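Local coordinates for protein paraflagellar rod component (Trypanosoma cruzi, PDB 6XYB) that is of unknown function but binds magnesium, is specific to kinetoplastids and is probably a component of the paraflagellar rod, at residues A24-I37 and V80-W93. Residues are numbered along the deposited sequence; the frame is centred on the assembly and turned at random. Where two conformers were deposited one is given.
Sequences ALREETVKLLEQRI and VFLTIIEGLEGEGW
The R26 guanidinium has E28 CB over the centre of one face and presents its edge to the E91 carboxylate, their planes 11° apart. At the W93 ring, A24 O and a water lie in plane at the edge, while R117 makes a cation-pi contact. These groups close one end of antiparallel helices 27-36 and 74-90, whose segments run at 145° to each other on an antiparallel sheet. R26, the N-cap residue, grips E91 OE1 side-on through NE (3.2 Å) and NH2 (2.8 Å). T29 OG1 donates to the anti lone pair of OE1, its third donor; OE2 meets R26 NH2 only weakly and lies beside L32 CD1. E91 lies within the Schellman motif ending its helix (G92 at C-prime), and its bend at chi2 (-74°) turns the carboxylate toward R26. T29 CG2 meets L88 CD2 at 3.6 Å, and L33 crosses L88 at about a right angle. G87 brings bare backbone to L33 and L32, its CA 4.0 Å from L32 CD2. I37 CD1 reaches I84 CG1; L33 and L88 continue to M20 and L7 of the sheet. One water joins both segments, accepting from R26 N and W93 NE1 and donating to T29 OG1 at 2.9 Å.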
# COMPACT_ATOMS: atom_id res chain seq x y z
N ALA C 24 1.34 -22.62 -0.07
CA ALA C 24 0.01 -23.18 -0.38
C ALA C 24 -0.52 -22.78 -1.76
O ALA C 24 -1.69 -23.10 -2.06
CB ALA C 24 -0.95 -22.76 0.68
N LEU C 25 0.30 -22.16 -2.60
CA LEU C 25 -0.09 -21.82 -3.98
C LEU C 25 -0.11 -23.11 -4.80
O LEU C 25 0.93 -23.75 -4.92
CB LEU C 25 0.92 -20.78 -4.49
CG LEU C 25 0.75 -20.34 -5.93
CD1 LEU C 25 -0.64 -19.75 -6.17
CD2 LEU C 25 1.83 -19.34 -6.35
N ARG C 26 -1.26 -23.48 -5.37
CA ARG C 26 -1.37 -24.70 -6.15
C ARG C 26 -1.09 -24.47 -7.64
O ARG C 26 -1.31 -23.34 -8.14
CB ARG C 26 -2.72 -25.37 -5.89
CG ARG C 26 -3.88 -24.70 -6.57
CD ARG C 26 -5.15 -25.43 -6.35
NE ARG C 26 -6.20 -24.67 -7.01
CZ ARG C 26 -7.34 -25.21 -7.47
NH1 ARG C 26 -7.52 -26.51 -7.39
NH2 ARG C 26 -8.26 -24.44 -8.02
N GLU C 27 -0.64 -25.52 -8.35
CA GLU C 27 -0.27 -25.33 -9.77
C GLU C 27 -1.51 -24.91 -10.56
O GLU C 27 -1.38 -24.19 -11.57
CB GLU C 27 0.46 -26.57 -10.26
CG GLU C 27 1.32 -26.24 -11.48
CD GLU C 27 2.36 -27.26 -11.92
OE1 GLU C 27 2.64 -28.18 -11.13
OE2 GLU C 27 2.88 -27.14 -13.06
N GLU C 28 -2.68 -25.42 -10.19
CA GLU C 28 -3.93 -25.09 -10.92
C GLU C 28 -4.08 -23.55 -10.93
O GLU C 28 -4.60 -23.01 -11.91
CB GLU C 28 -5.08 -25.91 -10.32
CG GLU C 28 -4.95 -27.45 -10.46
CD GLU C 28 -4.07 -28.16 -9.43
OE1 GLU C 28 -3.35 -27.49 -8.66
OE2 GLU C 28 -4.12 -29.40 -9.30
N THR C 29 -3.72 -22.87 -9.81
CA THR C 29 -3.92 -21.42 -9.70
C THR C 29 -2.91 -20.69 -10.60
O THR C 29 -3.28 -19.68 -11.27
CB THR C 29 -3.73 -21.00 -8.24
OG1 THR C 29 -4.76 -21.62 -7.48
CG2 THR C 29 -3.78 -19.50 -8.09
N VAL C 30 -1.69 -21.20 -10.62
CA VAL C 30 -0.60 -20.65 -11.46
C VAL C 30 -1.09 -20.72 -12.92
O VAL C 30 -0.93 -19.77 -13.68
CB VAL C 30 0.70 -21.40 -11.17
CG1 VAL C 30 1.80 -20.95 -12.13
CG2 VAL C 30 1.15 -21.24 -9.70
N LYS C 31 -1.58 -21.89 -13.31
CA LYS C 31 -2.04 -22.14 -14.70
C LYS C 31 -3.20 -21.20 -15.06
O LYS C 31 -3.21 -20.66 -16.15
CB LYS C 31 -2.42 -23.61 -14.91
CG LYS C 31 -1.23 -24.55 -14.96
CD LYS C 31 -0.07 -24.16 -15.89
CE LYS C 31 1.10 -25.11 -15.82
NZ LYS C 31 0.64 -26.50 -15.70
N LEU C 32 -4.10 -20.92 -14.11
CA LEU C 32 -5.21 -20.00 -14.39
C LEU C 32 -4.62 -18.60 -14.62
O LEU C 32 -5.04 -17.89 -15.54
CB LEU C 32 -6.16 -20.02 -13.19
CG LEU C 32 -7.40 -19.13 -13.25
CD1 LEU C 32 -8.54 -19.79 -12.49
CD2 LEU C 32 -7.14 -17.74 -12.71
N LEU C 33 -3.69 -18.18 -13.79
CA LEU C 33 -3.06 -16.85 -13.99
C LEU C 33 -2.24 -16.77 -15.28
O LEU C 33 -2.27 -15.70 -15.93
CB LEU C 33 -2.20 -16.47 -12.81
CG LEU C 33 -2.95 -16.21 -11.52
CD1 LEU C 33 -1.96 -15.91 -10.45
CD2 LEU C 33 -3.91 -15.07 -11.71
N GLU C 34 -1.58 -17.85 -15.67
CA GLU C 34 -0.83 -17.96 -16.94
C GLU C 34 -1.75 -17.51 -18.07
O GLU C 34 -1.29 -16.77 -18.93
CB GLU C 34 -0.35 -19.39 -17.18
CG GLU C 34 1.13 -19.51 -17.37
CD GLU C 34 1.54 -20.95 -17.18
OE1 GLU C 34 0.84 -21.89 -17.74
OE2 GLU C 34 2.50 -21.14 -16.45
N GLN C 35 -3.00 -17.98 -18.08
CA GLN C 35 -3.97 -17.74 -19.18
C GLN C 35 -4.51 -16.31 -19.09
O GLN C 35 -4.76 -15.72 -20.13
CB GLN C 35 -5.11 -18.76 -19.10
CG GLN C 35 -4.63 -20.21 -19.19
CD GLN C 35 -5.62 -21.21 -18.62
OE1 GLN C 35 -6.60 -20.85 -17.98
NE2 GLN C 35 -5.36 -22.49 -18.87
N ARG C 36 -4.73 -15.80 -17.87
CA ARG C 36 -5.42 -14.49 -17.65
C ARG C 36 -4.48 -13.30 -17.91
O ARG C 36 -4.96 -12.27 -18.40
CB ARG C 36 -6.02 -14.39 -16.24
CG ARG C 36 -6.97 -15.53 -15.92
CD ARG C 36 -8.42 -15.29 -16.28
NE ARG C 36 -9.25 -16.17 -15.48
CZ ARG C 36 -10.57 -16.11 -15.41
NH1 ARG C 36 -11.22 -15.18 -16.09
NH2 ARG C 36 -11.24 -16.96 -14.64
N ILE C 37 -3.21 -13.38 -17.52
CA ILE C 37 -2.31 -12.20 -17.48
C ILE C 37 -2.08 -11.70 -18.90
O ILE C 37 -2.50 -10.57 -19.18
CB ILE C 37 -1.02 -12.46 -16.68
CG1 ILE C 37 -1.38 -12.60 -15.20
CG2 ILE C 37 0.02 -11.35 -16.88
CD1 ILE C 37 -0.29 -13.09 -14.33
N VAL C 80 -2.53 -5.54 -15.39
CA VAL C 80 -1.87 -6.77 -14.86
C VAL C 80 -2.26 -6.94 -13.40
O VAL C 80 -2.63 -8.04 -12.94
CB VAL C 80 -0.35 -6.69 -14.99
CG1 VAL C 80 0.32 -7.79 -14.21
CG2 VAL C 80 0.07 -6.71 -16.46
N PHE C 81 -2.19 -5.87 -12.65
CA PHE C 81 -2.52 -6.01 -11.19
C PHE C 81 -3.98 -6.44 -11.05
O PHE C 81 -4.27 -7.34 -10.22
CB PHE C 81 -2.38 -4.69 -10.44
CG PHE C 81 -0.98 -4.12 -10.48
CD1 PHE C 81 0.13 -4.94 -10.49
CD2 PHE C 81 -0.77 -2.75 -10.45
CE1 PHE C 81 1.40 -4.38 -10.51
CE2 PHE C 81 0.50 -2.20 -10.46
CZ PHE C 81 1.59 -3.02 -10.55
N LEU C 82 -4.92 -5.76 -11.76
CA LEU C 82 -6.35 -6.16 -11.64
C LEU C 82 -6.57 -7.63 -12.00
O LEU C 82 -7.35 -8.34 -11.34
CB LEU C 82 -7.25 -5.28 -12.53
CG LEU C 82 -8.06 -4.24 -11.79
CD1 LEU C 82 -9.16 -3.70 -12.70
CD2 LEU C 82 -8.63 -4.74 -10.47
N THR C 83 -5.94 -8.10 -13.08
CA THR C 83 -6.20 -9.49 -13.53
C THR C 83 -5.62 -10.48 -12.49
O THR C 83 -6.26 -11.48 -12.23
CB THR C 83 -5.75 -9.79 -14.98
OG1 THR C 83 -4.33 -9.85 -15.08
CG2 THR C 83 -6.29 -8.81 -16.00
N ILE C 84 -4.47 -10.16 -11.89
CA ILE C 84 -3.91 -11.01 -10.80
C ILE C 84 -4.90 -11.03 -9.64
O ILE C 84 -5.16 -12.10 -9.08
CB ILE C 84 -2.50 -10.54 -10.37
CG1 ILE C 84 -1.49 -10.69 -11.52
CG2 ILE C 84 -2.10 -11.21 -9.04
CD1 ILE C 84 -0.20 -9.95 -11.24
N ILE C 85 -5.36 -9.85 -9.23
CA ILE C 85 -6.26 -9.80 -8.03
C ILE C 85 -7.53 -10.60 -8.34
O ILE C 85 -8.00 -11.35 -7.50
CB ILE C 85 -6.58 -8.36 -7.64
CG1 ILE C 85 -5.29 -7.65 -7.17
CG2 ILE C 85 -7.73 -8.28 -6.63
CD1 ILE C 85 -5.34 -6.16 -7.27
N GLU C 86 -8.12 -10.35 -9.49
CA GLU C 86 -9.40 -10.99 -9.88
C GLU C 86 -9.21 -12.51 -9.95
O GLU C 86 -10.01 -13.29 -9.40
CB GLU C 86 -9.88 -10.39 -11.22
CG GLU C 86 -10.52 -9.05 -11.01
CD GLU C 86 -11.33 -8.54 -12.16
OE1 GLU C 86 -11.16 -9.12 -13.26
OE2 GLU C 86 -12.17 -7.61 -11.90
N GLY C 87 -8.12 -12.92 -10.53
CA GLY C 87 -7.89 -14.35 -10.69
C GLY C 87 -7.68 -15.06 -9.37
O GLY C 87 -8.24 -16.14 -9.11
N LEU C 88 -6.88 -14.45 -8.50
CA LEU C 88 -6.64 -15.01 -7.16
C LEU C 88 -7.92 -14.95 -6.33
O LEU C 88 -8.09 -15.90 -5.51
CB LEU C 88 -5.46 -14.30 -6.53
CG LEU C 88 -4.11 -14.65 -7.14
CD1 LEU C 88 -3.04 -13.72 -6.56
CD2 LEU C 88 -3.79 -16.09 -6.85
N GLU C 89 -8.78 -13.94 -6.49
CA GLU C 89 -9.99 -13.84 -5.65
C GLU C 89 -10.83 -15.10 -5.96
O GLU C 89 -11.30 -15.75 -5.01
CB GLU C 89 -10.72 -12.51 -5.84
CG GLU C 89 -11.77 -12.27 -4.76
CD GLU C 89 -12.69 -11.07 -4.87
OE1 GLU C 89 -12.72 -10.35 -5.93
OE2 GLU C 89 -13.38 -10.83 -3.85
N GLY C 90 -10.96 -15.46 -7.24
CA GLY C 90 -11.77 -16.63 -7.65
C GLY C 90 -11.21 -17.93 -7.09
O GLY C 90 -11.99 -18.89 -6.91
N GLU C 91 -9.89 -17.96 -6.83
CA GLU C 91 -9.16 -19.13 -6.28
C GLU C 91 -9.09 -19.09 -4.74
O GLU C 91 -8.38 -19.93 -4.23
CB GLU C 91 -7.76 -19.13 -6.89
CG GLU C 91 -7.81 -19.50 -8.36
CD GLU C 91 -8.07 -20.99 -8.62
OE1 GLU C 91 -7.24 -21.88 -8.21
OE2 GLU C 91 -9.10 -21.28 -9.22
N GLY C 92 -9.77 -18.16 -4.08
CA GLY C 92 -9.94 -18.13 -2.62
C GLY C 92 -8.86 -17.32 -1.94
O GLY C 92 -8.68 -17.48 -0.73
N TRP C 93 -8.18 -16.45 -2.68
CA TRP C 93 -7.10 -15.59 -2.14
C TRP C 93 -7.59 -14.12 -2.16
O TRP C 93 -7.80 -13.56 -3.27
CB TRP C 93 -5.83 -15.73 -2.95
CG TRP C 93 -5.14 -17.05 -2.83
CD1 TRP C 93 -5.11 -18.03 -3.78
CD2 TRP C 93 -4.37 -17.55 -1.73
NE1 TRP C 93 -4.37 -19.13 -3.32
CE2 TRP C 93 -3.88 -18.83 -2.07
CE3 TRP C 93 -4.00 -16.97 -0.51
CZ2 TRP C 93 -3.10 -19.58 -1.19
CZ3 TRP C 93 -3.26 -17.72 0.37
CH2 TRP C 93 -2.77 -18.96 0.01
O HOH W 1 -3.81 -21.57 -4.71